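Local coordinates for citryl-CoA lyase (Hydrogenobacter thermophilus, PDB 6HXP), which probably cleaves citryl-CoA into acetyl-CoA and oxaloacetate, as a coenzyme A-binding member of the citrate synthase family, at residues S97-A102 / G208-G213; M107-E112 / C166-D171; P135-R140 / D171-I176. All blocks are in the same frame, centred on the assembly; numbering follows the deposited sequence.

Interaction 1 of 3, residues S97-A102 / G208-G213; sequences SAHGGA and GFFIIG. With COA (coenzyme A), chain B.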
loop_
_atom_site.group_PDB
_atom_site.type_symbol
_atom_site.label_atom_id
_atom_site.label_comp_id
_atom_site.label_asym_id
_atom_site.label_seq_id
_atom_site.Cartn_x
_atom_site.Cartn_y
_atom_site.Cartn_z
ATOM N N SER A 97 -12.980 6.895 -3.826
ATOM C CA SER A 97 -14.155 7.540 -4.395
ATOM C C SER A 97 -14.704 8.695 -3.586
ATOM O O SER A 97 -15.220 9.670 -4.172
ATOM C CB SER A 97 -15.258 6.536 -4.667
ATOM O OG SER A 97 -15.691 5.909 -3.459
ATOM N N ALA A 98 -14.532 8.643 -2.255
ATOM C CA ALA A 98 -15.029 9.683 -1.363
ATOM C C ALA A 98 -13.950 10.690 -0.940
ATOM O O ALA A 98 -14.216 11.607 -0.149
ATOM C CB ALA A 98 -15.607 9.027 -0.119
ATOM N N HIS A 99 -12.726 10.541 -1.444
ATOM C CA HIS A 99 -11.585 11.336 -1.050
ATOM C C HIS A 99 -10.643 11.512 -2.244
ATOM O O HIS A 99 -9.437 11.307 -2.163
ATOM C CB HIS A 99 -10.925 10.669 0.171
ATOM C CG HIS A 99 -9.835 11.431 0.874
ATOM N ND1 HIS A 99 -9.822 12.826 0.916
ATOM C CD2 HIS A 99 -8.852 10.975 1.676
ATOM C CE1 HIS A 99 -8.804 13.145 1.719
ATOM N NE2 HIS A 99 -8.177 12.077 2.167
ATOM N N GLY A 100 -11.212 11.992 -3.349
ATOM C CA GLY A 100 -10.421 12.276 -4.559
ATOM C C GLY A 100 -11.097 11.905 -5.852
ATOM O O GLY A 100 -10.875 12.557 -6.885
ATOM N N GLY A 101 -11.959 10.897 -5.804
ATOM C CA GLY A 101 -12.697 10.479 -6.998
ATOM C C GLY A 101 -13.580 11.539 -7.601
ATOM O O GLY A 101 -13.827 11.532 -8.808
ATOM N N ALA A 102 -14.043 12.502 -6.788
ATOM C CA ALA A 102 -14.888 13.575 -7.325
ATOM C C ALA A 102 -14.151 14.387 -8.354
ATOM O O ALA A 102 -14.788 14.976 -9.202
ATOM C CB ALA A 102 -15.358 14.473 -6.201
ATOM N N GLY A 208 -4.829 12.346 -10.168
ATOM C CA GLY A 208 -3.393 12.601 -10.216
ATOM C C GLY A 208 -2.993 13.942 -9.696
ATOM O O GLY A 208 -1.967 14.077 -9.024
ATOM N N PHE A 209 -3.792 14.977 -10.012
ATOM C CA PHE A 209 -3.470 16.317 -9.539
ATOM C C PHE A 209 -3.546 16.398 -8.026
ATOM O O PHE A 209 -2.681 17.040 -7.372
ATOM C CB PHE A 209 -4.356 17.381 -10.201
ATOM C CG PHE A 209 -4.280 17.304 -11.712
ATOM C CD1 PHE A 209 -3.101 17.603 -12.382
ATOM C CD2 PHE A 209 -5.361 16.827 -12.452
ATOM C CE1 PHE A 209 -3.034 17.479 -13.779
ATOM C CE2 PHE A 209 -5.277 16.698 -13.821
ATOM C CZ PHE A 209 -4.109 16.984 -14.459
ATOM N N PHE A 210 -4.555 15.764 -7.461
ATOM C CA PHE A 210 -4.741 15.701 -6.014
ATOM C C PHE A 210 -3.637 14.950 -5.333
ATOM O O PHE A 210 -3.034 15.449 -4.377
ATOM C CB PHE A 210 -6.094 15.092 -5.682
ATOM C CG PHE A 210 -6.454 15.124 -4.227
ATOM C CD1 PHE A 210 -6.507 16.324 -3.537
ATOM C CD2 PHE A 210 -6.813 13.975 -3.557
ATOM C CE1 PHE A 210 -6.894 16.364 -2.199
ATOM C CE2 PHE A 210 -7.184 14.023 -2.212
ATOM C CZ PHE A 210 -7.170 15.194 -1.530
ATOM N N ILE A 211 -3.240 13.824 -5.909
ATOM C CA ILE A 211 -2.152 13.065 -5.311
ATOM C C ILE A 211 -0.871 13.845 -5.302
ATOM O O ILE A 211 -0.155 13.916 -4.300
ATOM C CB ILE A 211 -1.975 11.744 -6.089
ATOM C CG1 ILE A 211 -3.194 10.811 -5.900
ATOM C CG2 ILE A 211 -0.673 11.023 -5.629
ATOM C CD1 ILE A 211 -3.327 9.800 -6.930
ATOM N N ILE A 212 -0.503 14.428 -6.450
ATOM C CA ILE A 212 0.751 15.156 -6.547
ATOM C C ILE A 212 0.770 16.339 -5.564
ATOM O O ILE A 212 1.792 16.562 -4.924
ATOM C CB ILE A 212 0.954 15.646 -7.990
ATOM C CG1 ILE A 212 1.233 14.472 -8.891
ATOM C CG2 ILE A 212 2.094 16.700 -8.076
ATOM C CD1 ILE A 212 1.080 14.776 -10.405
ATOM N N GLY A 213 -0.334 17.037 -5.478
ATOM C CA GLY A 213 -0.441 18.204 -4.608
ATOM C C GLY A 213 -0.406 17.851 -3.154
ATOM O O GLY A 213 0.175 18.603 -2.370
HETATM N N1A COA B . -25.944 17.702 -6.765
HETATM C C2A COA B . -27.274 17.663 -6.621
HETATM N N3A COA B . -27.999 17.758 -5.501
HETATM C C4A COA B . -27.211 17.904 -4.427
HETATM C C5A COA B . -25.825 17.953 -4.417
HETATM C C6A COA B . -25.174 17.853 -5.662
HETATM N N6A COA B . -23.849 17.922 -5.811
HETATM N N7A COA B . -25.351 18.130 -3.127
HETATM C C8A COA B . -26.440 18.196 -2.401
HETATM N N9A COA B . -27.601 18.075 -3.120
HETATM C C1B COA B . -28.976 18.206 -2.636
HETATM C C2B COA B . -29.199 17.829 -1.160
HETATM O O2B COA B . -29.718 16.507 -1.062
HETATM C C3B COA B . -30.228 18.876 -0.749
HETATM O O3B COA B . -31.530 18.522 -1.267
HETATM P P3B COA B . -32.969 18.933 -0.632
HETATM O O7A COA B . -32.810 19.690 0.650
HETATM O O8A COA B . -33.691 19.746 -1.712
HETATM O O9A COA B . -33.725 17.611 -0.451
HETATM C C4B COA B . -29.771 20.106 -1.523
HETATM O O4B COA B . -29.374 19.559 -2.796
HETATM C C5B COA B . -28.612 20.879 -0.942
HETATM O O5B COA B . -28.774 21.043 0.482
HETATM P P1A COA B . -27.495 21.281 1.455
HETATM O O1A COA B . -27.910 21.242 2.875
HETATM O O2A COA B . -26.868 22.605 1.016
HETATM O O3A COA B . -26.435 20.133 1.141
HETATM P P2A COA B . -25.892 18.902 1.991
HETATM O O4A COA B . -25.473 19.349 3.341
HETATM O O5A COA B . -27.011 17.858 2.008
HETATM O O6A COA B . -24.675 18.218 1.145
HETATM C CBP COA B . -22.406 17.389 0.847
HETATM C CCP COA B . -23.308 18.385 1.569
HETATM C CDP COA B . -20.973 17.945 0.865
HETATM C CEP COA B . -22.433 16.067 1.627
HETATM C CAP COA B . -22.846 17.114 -0.615
HETATM O OAP COA B . -23.303 18.273 -1.295
HETATM C C9P COA B . -21.793 16.390 -1.450
HETATM O O9P COA B . -21.658 15.173 -1.361
HETATM N N8P COA B . -21.077 17.141 -2.291
HETATM C C7P COA B . -20.152 16.575 -3.264
HETATM C C6P COA B . -20.882 15.941 -4.433
HETATM C C5P COA B . -19.982 15.060 -5.267
HETATM O O5P COA B . -18.975 15.513 -5.808
HETATM N N4P COA B . -20.373 13.791 -5.397
HETATM C C3P COA B . -20.008 12.939 -6.521
HETATM C C2P COA B . -18.565 12.473 -6.500
HETATM S S1P COA B . -18.286 11.636 -4.916
#

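Interaction 2 of 3, residues M107-E112 / C166-D171; sequences MRFIQE and CKFAED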
loop_
_atom_site.group_PDB
_atom_site.type_symbol
_atom_site.label_atom_id
_atom_site.label_comp_id
_atom_site.label_asym_id
_atom_site.label_seq_id
_atom_site.Cartn_x
_atom_site.Cartn_y
_atom_site.Cartn_z
ATOM N N MET A 107 -14.419 16.325 -13.656
ATOM C CA MET A 107 -13.796 16.596 -14.957
ATOM C C MET A 107 -14.612 15.975 -16.077
ATOM O O MET A 107 -14.782 16.591 -17.117
ATOM C CB MET A 107 -12.367 16.043 -15.011
ATOM C CG MET A 107 -11.360 16.878 -14.231
ATOM S SD MET A 107 -9.676 16.259 -14.374
ATOM C CE MET A 107 -9.248 16.755 -16.072
ATOM N N ARG A 108 -15.124 14.751 -15.882
ATOM C CA ARG A 108 -15.928 14.114 -16.939
ATOM C C ARG A 108 -17.210 14.903 -17.178
ATOM O O ARG A 108 -17.590 15.163 -18.318
ATOM C CB ARG A 108 -16.243 12.680 -16.512
ATOM C CG ARG A 108 -16.852 11.857 -17.608
ATOM C CD ARG A 108 -17.091 10.437 -17.145
ATOM N NE ARG A 108 -17.434 9.607 -18.305
ATOM C CZ ARG A 108 -17.640 8.296 -18.252
ATOM N NH1 ARG A 108 -17.613 7.660 -17.089
ATOM N NH2 ARG A 108 -17.904 7.615 -19.360
ATOM N N PHE A 109 -17.874 15.301 -16.088
ATOM C CA PHE A 109 -19.119 16.064 -16.173
ATOM C C PHE A 109 -18.905 17.419 -16.897
ATOM O O PHE A 109 -19.678 17.766 -17.793
ATOM C CB PHE A 109 -19.655 16.325 -14.757
ATOM C CG PHE A 109 -20.778 17.331 -14.706
ATOM C CD1 PHE A 109 -22.013 17.031 -15.235
ATOM C CD2 PHE A 109 -20.577 18.592 -14.166
ATOM C CE1 PHE A 109 -23.048 17.973 -15.216
ATOM C CE2 PHE A 109 -21.605 19.533 -14.144
ATOM C CZ PHE A 109 -22.833 19.222 -14.684
ATOM N N ILE A 110 -17.879 18.170 -16.496
ATOM C CA ILE A 110 -17.576 19.457 -17.089
ATOM C C ILE A 110 -17.193 19.300 -18.563
ATOM O O ILE A 110 -17.695 20.042 -19.418
ATOM C CB ILE A 110 -16.494 20.207 -16.284
ATOM C CG1 ILE A 110 -17.049 20.598 -14.915
ATOM C CG2 ILE A 110 -16.013 21.446 -17.049
ATOM C CD1 ILE A 110 -16.004 20.987 -13.941
ATOM N N GLN A 111 -16.351 18.316 -18.877
ATOM C CA GLN A 111 -15.937 18.128 -20.270
ATOM C C GLN A 111 -17.080 17.657 -21.136
ATOM O O GLN A 111 -17.261 18.179 -22.235
ATOM C CB GLN A 111 -14.746 17.188 -20.361
ATOM C CG GLN A 111 -13.498 17.814 -19.768
ATOM C CD GLN A 111 -12.355 16.848 -19.821
ATOM O OE1 GLN A 111 -12.252 16.072 -20.776
ATOM N NE2 GLN A 111 -11.414 16.950 -18.886
ATOM N N GLU A 112 -17.864 16.698 -20.647
ATOM C CA GLU A 112 -19.005 16.222 -21.430
ATOM C C GLU A 112 -20.078 17.292 -21.559
ATOM O O GLU A 112 -20.706 17.402 -22.612
ATOM C CB GLU A 112 -19.539 14.891 -20.870
ATOM C CG GLU A 112 -18.556 13.756 -21.128
ATOM C CD GLU A 112 -18.944 12.383 -20.616
ATOM O OE1 GLU A 112 -20.014 12.260 -19.981
ATOM O OE2 GLU A 112 -18.163 11.430 -20.838
ATOM N N CYS A 166 -14.287 26.646 -17.248
ATOM C CA CYS A 166 -14.501 27.411 -16.012
ATOM C C CYS A 166 -15.903 28.022 -16.026
ATOM O O CYS A 166 -16.629 27.969 -15.019
ATOM C CB CYS A 166 -13.450 28.489 -15.850
ATOM S SG CYS A 166 -11.801 27.856 -15.514
ATOM N N LYS A 167 -16.295 28.617 -17.172
ATOM C CA LYS A 167 -17.618 29.254 -17.322
ATOM C C LYS A 167 -18.735 28.256 -17.122
ATOM O O LYS A 167 -19.688 28.537 -16.385
ATOM C CB LYS A 167 -17.752 29.901 -18.711
ATOM C CG LYS A 167 -19.093 30.596 -18.940
ATOM C CD LYS A 167 -19.116 31.307 -20.265
ATOM C CE LYS A 167 -20.510 31.649 -20.787
ATOM N NZ LYS A 167 -21.426 32.082 -19.707
ATOM N N PHE A 168 -18.627 27.092 -17.775
ATOM C CA PHE A 168 -19.607 26.012 -17.634
ATOM C C PHE A 168 -19.741 25.601 -16.173
ATOM O O PHE A 168 -20.846 25.543 -15.655
ATOM C CB PHE A 168 -19.220 24.784 -18.487
ATOM C CG PHE A 168 -20.233 23.656 -18.373
ATOM C CD1 PHE A 168 -21.386 23.658 -19.146
ATOM C CD2 PHE A 168 -20.030 22.602 -17.488
ATOM C CE1 PHE A 168 -22.331 22.646 -19.012
ATOM C CE2 PHE A 168 -20.977 21.595 -17.347
ATOM C CZ PHE A 168 -22.108 21.606 -18.129
ATOM N N ALA A 169 -18.616 25.353 -15.502
ATOM C CA ALA A 169 -18.665 24.928 -14.097
ATOM C C ALA A 169 -19.370 25.956 -13.209
ATOM O O ALA A 169 -20.181 25.594 -12.355
ATOM C CB ALA A 169 -17.263 24.657 -13.579
ATOM N N GLU A 170 -19.111 27.242 -13.426
ATOM C CA GLU A 170 -19.787 28.289 -12.626
ATOM C C GLU A 170 -21.217 28.481 -13.045
ATOM O O GLU A 170 -22.086 28.723 -12.190
ATOM C CB GLU A 170 -18.990 29.593 -12.700
ATOM C CG GLU A 170 -17.633 29.440 -12.042
ATOM C CD GLU A 170 -17.060 30.711 -11.468
ATOM O OE1 GLU A 170 -16.763 31.630 -12.258
ATOM O OE2 GLU A 170 -17.018 30.828 -10.225
ATOM N N ASP A 171 -21.513 28.361 -14.356
ATOM C CA ASP A 171 -22.896 28.476 -14.821
ATOM C C ASP A 171 -23.753 27.374 -14.207
ATOM O O ASP A 171 -24.900 27.632 -13.857
ATOM C CB ASP A 171 -22.981 28.384 -16.355
ATOM C CG ASP A 171 -22.560 29.641 -17.089
ATOM O OD1 ASP A 171 -22.366 30.680 -16.425
ATOM O OD2 ASP A 171 -22.337 29.562 -18.316
#

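Interaction 3 of 3, residues P135-R140 / D171-I176; sequences PGYGHR and DVAEEI. With COA (coenzyme A), chain B.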
loop_
_atom_site.group_PDB
_atom_site.type_symbol
_atom_site.label_atom_id
_atom_site.label_comp_id
_atom_site.label_asym_id
_atom_site.label_seq_id
_atom_site.Cartn_x
_atom_site.Cartn_y
_atom_site.Cartn_z
ATOM N N PRO A 135 -21.322 16.048 -9.712
ATOM C CA PRO A 135 -19.982 16.069 -9.113
ATOM C C PRO A 135 -19.312 17.416 -9.120
ATOM O O PRO A 135 -19.379 18.138 -10.121
ATOM C CB PRO A 135 -19.192 15.062 -9.968
ATOM C CG PRO A 135 -19.891 15.072 -11.262
ATOM C CD PRO A 135 -21.344 15.251 -10.952
ATOM N N GLY A 136 -18.651 17.739 -8.012
ATOM C CA GLY A 136 -17.945 19.004 -7.856
ATOM C C GLY A 136 -18.778 20.129 -7.269
ATOM O O GLY A 136 -18.282 21.258 -7.208
ATOM N N TYR A 137 -20.018 19.831 -6.783
ATOM C CA TYR A 137 -20.907 20.830 -6.223
ATOM C C TYR A 137 -21.339 20.454 -4.823
ATOM O O TYR A 137 -21.527 19.270 -4.513
ATOM C CB TYR A 137 -22.134 21.020 -7.119
ATOM C CG TYR A 137 -21.734 21.530 -8.481
ATOM C CD1 TYR A 137 -21.361 20.651 -9.488
ATOM C CD2 TYR A 137 -21.614 22.892 -8.726
ATOM C CE1 TYR A 137 -20.829 21.109 -10.686
ATOM C CE2 TYR A 137 -21.163 23.365 -9.953
ATOM C CZ TYR A 137 -20.763 22.468 -10.931
ATOM O OH TYR A 137 -20.235 22.899 -12.121
ATOM N N GLY A 138 -21.538 21.489 -4.016
ATOM C CA GLY A 138 -21.973 21.377 -2.639
ATOM C C GLY A 138 -20.866 21.344 -1.609
ATOM O O GLY A 138 -19.769 20.864 -1.868
ATOM N N HIS A 139 -21.182 21.813 -0.390
ATOM C CA HIS A 139 -20.236 21.826 0.725
ATOM C C HIS A 139 -21.021 21.817 2.027
ATOM O O HIS A 139 -22.085 22.415 2.081
ATOM C CB HIS A 139 -19.353 23.079 0.661
ATOM C CG HIS A 139 -18.146 23.018 1.550
ATOM N ND1 HIS A 139 -18.221 23.336 2.904
ATOM C CD2 HIS A 139 -16.871 22.684 1.251
ATOM C CE1 HIS A 139 -16.985 23.204 3.372
ATOM N NE2 HIS A 139 -16.132 22.833 2.405
ATOM N N ARG A 140 -20.509 21.138 3.055
ATOM C CA ARG A 140 -21.201 21.061 4.355
ATOM C C ARG A 140 -21.377 22.426 5.033
ATOM O O ARG A 140 -22.370 22.639 5.733
ATOM C CB ARG A 140 -20.468 20.110 5.330
ATOM C CG ARG A 140 -20.677 18.612 5.094
ATOM C CD ARG A 140 -22.079 18.113 5.442
ATOM N NE ARG A 140 -22.419 18.310 6.857
ATOM C CZ ARG A 140 -23.571 18.812 7.299
ATOM N NH1 ARG A 140 -24.520 19.174 6.444
ATOM N NH2 ARG A 140 -23.783 18.955 8.601
ATOM N N ASP A 171 -21.513 28.361 -14.356
ATOM C CA ASP A 171 -22.896 28.476 -14.821
ATOM C C ASP A 171 -23.753 27.374 -14.207
ATOM O O ASP A 171 -24.900 27.632 -13.857
ATOM C CB ASP A 171 -22.981 28.384 -16.355
ATOM C CG ASP A 171 -22.560 29.641 -17.089
ATOM O OD1 ASP A 171 -22.366 30.680 -16.425
ATOM O OD2 ASP A 171 -22.337 29.562 -18.316
ATOM N N VAL A 172 -23.214 26.162 -14.065
ATOM C CA VAL A 172 -23.953 25.049 -13.457
ATOM C C VAL A 172 -24.285 25.361 -11.993
ATOM O O VAL A 172 -25.415 25.097 -11.580
ATOM C CB VAL A 172 -23.179 23.695 -13.618
ATOM C CG1 VAL A 172 -23.696 22.618 -12.662
ATOM C CG2 VAL A 172 -23.221 23.207 -15.065
ATOM N N ALA A 173 -23.352 25.946 -11.217
ATOM C CA ALA A 173 -23.662 26.268 -9.815
ATOM C C ALA A 173 -24.826 27.253 -9.738
ATOM O O ALA A 173 -25.751 27.081 -8.936
ATOM C CB ALA A 173 -22.466 26.873 -9.125
ATOM N N GLU A 174 -24.786 28.278 -10.588
ATOM C CA GLU A 174 -25.841 29.296 -10.604
ATOM C C GLU A 174 -27.181 28.663 -10.970
ATOM O O GLU A 174 -28.211 28.958 -10.329
ATOM C CB GLU A 174 -25.451 30.410 -11.594
ATOM C CG GLU A 174 -26.471 31.522 -11.757
ATOM C CD GLU A 174 -25.975 32.740 -12.516
ATOM O OE1 GLU A 174 -25.037 32.597 -13.334
ATOM O OE2 GLU A 174 -26.551 33.835 -12.313
ATOM N N GLU A 175 -27.178 27.770 -11.972
ATOM C CA GLU A 175 -28.403 27.088 -12.405
ATOM C C GLU A 175 -28.951 26.120 -11.353
ATOM O O GLU A 175 -30.183 26.002 -11.227
ATOM C CB GLU A 175 -28.164 26.362 -13.731
ATOM C CG GLU A 175 -29.392 25.729 -14.345
ATOM C CD GLU A 175 -30.515 26.699 -14.677
ATOM O OE1 GLU A 175 -30.242 27.897 -14.929
ATOM O OE2 GLU A 175 -31.677 26.243 -14.701
ATOM N N ILE A 176 -28.079 25.418 -10.612
ATOM C CA ILE A 176 -28.558 24.532 -9.539
ATOM C C ILE A 176 -29.315 25.393 -8.517
ATOM O O ILE A 176 -30.425 25.026 -8.107
ATOM C CB ILE A 176 -27.415 23.721 -8.872
ATOM C CG1 ILE A 176 -26.779 22.719 -9.849
ATOM C CG2 ILE A 176 -27.954 22.965 -7.657
ATOM C CD1 ILE A 176 -25.395 22.215 -9.360
HETATM N N1A COA B . -25.944 17.702 -6.765
HETATM C C2A COA B . -27.274 17.663 -6.621
HETATM N N3A COA B . -27.999 17.758 -5.501
HETATM C C4A COA B . -27.211 17.904 -4.427
HETATM C C5A COA B . -25.825 17.953 -4.417
HETATM C C6A COA B . -25.174 17.853 -5.662
HETATM N N6A COA B . -23.849 17.922 -5.811
HETATM N N7A COA B . -25.351 18.130 -3.127
HETATM C C8A COA B . -26.440 18.196 -2.401
HETATM N N9A COA B . -27.601 18.075 -3.120
HETATM C C1B COA B . -28.976 18.206 -2.636
HETATM C C2B COA B . -29.199 17.829 -1.160
HETATM O O2B COA B . -29.718 16.507 -1.062
HETATM C C3B COA B . -30.228 18.876 -0.749
HETATM O O3B COA B . -31.530 18.522 -1.267
HETATM P P3B COA B . -32.969 18.933 -0.632
HETATM O O7A COA B . -32.810 19.690 0.650
HETATM O O8A COA B . -33.691 19.746 -1.712
HETATM O O9A COA B . -33.725 17.611 -0.451
HETATM C C4B COA B . -29.771 20.106 -1.523
HETATM O O4B COA B . -29.374 19.559 -2.796
HETATM C C5B COA B . -28.612 20.879 -0.942
HETATM O O5B COA B . -28.774 21.043 0.482
HETATM P P1A COA B . -27.495 21.281 1.455
HETATM O O1A COA B . -27.910 21.242 2.875
HETATM O O2A COA B . -26.868 22.605 1.016
HETATM O O3A COA B . -26.435 20.133 1.141
HETATM P P2A COA B . -25.892 18.902 1.991
HETATM O O4A COA B . -25.473 19.349 3.341
HETATM O O5A COA B . -27.011 17.858 2.008
HETATM O O6A COA B . -24.675 18.218 1.145
HETATM C CBP COA B . -22.406 17.389 0.847
HETATM C CCP COA B . -23.308 18.385 1.569
HETATM C CDP COA B . -20.973 17.945 0.865
HETATM C CEP COA B . -22.433 16.067 1.627
HETATM C CAP COA B . -22.846 17.114 -0.615
HETATM O OAP COA B . -23.303 18.273 -1.295
HETATM C C9P COA B . -21.793 16.390 -1.450
HETATM O O9P COA B . -21.658 15.173 -1.361
HETATM N N8P COA B . -21.077 17.141 -2.291
HETATM C C7P COA B . -20.152 16.575 -3.264
HETATM C C6P COA B . -20.882 15.941 -4.433
HETATM C C5P COA B . -19.982 15.060 -5.267
HETATM O O5P COA B . -18.975 15.513 -5.808
HETATM N N4P COA B . -20.373 13.791 -5.397
HETATM C C3P COA B . -20.008 12.939 -6.521
HETATM C C2P COA B . -18.565 12.473 -6.500
HETATM S S1P COA B . -18.286 11.636 -4.916
#

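Interaction 1 of 3, residues S97-A102 / G208-G213
The F210 ring turns its edge to the face of H99 in an offset edge-to-face pair. The centroids are 5.8 Å apart and the planes meet at 68°. F95 also meets the H99 ring edge-to-face, as does F232 of the third subunit. In this citrate synthase fold the pair joins the turn leading into helix 101-116 to helix 206-228.

The nearest side-chain atoms are H99 CE1 and F210 CZ, at 4.2 Å. Both rings reach across because each CG stands opposite its own backbone N (chi1 -171° for H99 and -173° for F210). H99 NE2 is hydrogen-bonded to S70 OG, which fixes the rotation of the imidazole. G100 packs against the phenyl, its CA 4.1 Å from F210 CD2. A beta carbon on G100 would point at the ring and crowd it. It would also collide with the preceding carbonyl at these backbone angles.

The same turn borders the coenzyme A pocket. S97 O lies 3.7 Å from the thiol sulfur S1P, and A102 CB packs near the pantetheine. H99 O is buried without a hydrogen-bond partner, and F210 CE2 lies 3.5 Å from it.

Interaction 2 of 3, residues M107-E112 / C166-D171
I110 and A169 mark the point where helices 101-116 and 164-180 come together. Their CA atoms are 6.3 Å apart. The axes of the two short segments pass at 9.6 Å, with their directions 105° apart, so the helices meet almost crosswise and touch over a small patch.

The tight part is made by apolar side chains. I110 CD1 touches A169 CB at 3.9 Å. The CB of F168 is directed at the partner helix, and its ring fits beside I110, with CD2 4.0 Å from the backbone oxygen I110 O. Its next ring atom, F168 CE2, lies 3.9 Å from F109 CE2. The two phenyl planes are inclined at 53°, so the rings neither stack nor form a T. F109 has its CG opposite the backbone N (chi1 168°), which swings the ring toward F168. Helix 120-129 packs on both phenyls through I123, and Y127 meets F109 edge-to-face.

The outer sides, where R108, E112 and K167 are exposed, are different. R108 and E112 form a salt bridge one turn apart, NE to OE2 at 3.2 Å. The carboxylate oxygen lies near the guanidinium plane, but it is approached from above its own plane. K167 NZ and D171 OD2 also pair one turn apart, at 3.0 Å, but here D171 OD2 uses its syn lone pair. Each ion pair stays within its own helix, and neither spans the crossing.

No hydrogen bond or charge pair links these two segments. Their association therefore rests on shape and hydrophobic contact, with the charges kept to the outer sides.

Interaction 3 of 3, residues P135-R140 / D171-I176
Y137 and A173 bring the backbones closest, with CA atoms 7.1 Å apart, where the irregular loop 135-140 runs past helix 164-180.

Y137 spans this distance with its whole side chain. CG lies opposite the carbonyl carbon (chi1 -63°), and the ring reaches the helix. V172 CG1 and I176 CD1 sit over one face of the ring as CH-pi contacts. V172 CG1 covers the phenol end, 3.4 Å from Y137 CZ. I176 CD1 covers the other end, 3.8 Å from Y137 CG. A173 CB adds a contact at Y137 CE2, also 3.8 Å. The hydroxyl reaches past V172 and donates a hydrogen bond to A169 O, so the buried OH is satisfied by the helix backbone. F109 also packs against this ring.

In citrate synthases a loop recognises the adenine of coenzyme A through backbone atoms, and loop 135-140 fits that pattern. Coenzyme A N6A donates to Y137 O at 3.0 Å, at a bent 135°. I134 O also bonds the cofactor. G136 N gives a straighter bond to the pantetheine carbonyl O5P, 3.1 Å at 168°. An alanine here in place of Y137 would remove the ring and hydroxyl, probably opening a gap beside V172 and I176 and leaving A169 O without its phenol partner, with the adenine-binding carbonyl less firmly placed.

G138 packs against the ligand, where a beta carbon would clash with OAP. R140 is bent along its chain and poorly ordered. Its NH1 reaches phosphate oxygen O4A at 3.3 Å, with O4A at the guanidinium edge, in plane.

How the interactions relate
All three contacts lie in the region assigned to the citrate synthase C-terminal domain. Along the chain, interaction 1 encloses the other two. The segments of interactions 2 and 3 alternate and share D171 on helix 164-180. Interactions 2 and 3 are neighbours, with centres about 10 Å apart. They meet through F109, which packs on P135, Y137 and V172. Interaction 1 lies about 2 Å from the centre of the chain in space, its own centre about 17 Å from that of interaction 2 and 19 Å from that of interaction 3. Helix 101-116 links interactions 1 and 2. Interactions 1 and 3 both touch coenzyme A, near its thiol end and along its pantetheine and adenine, while interaction 2 packs behind the adenine-binding loop.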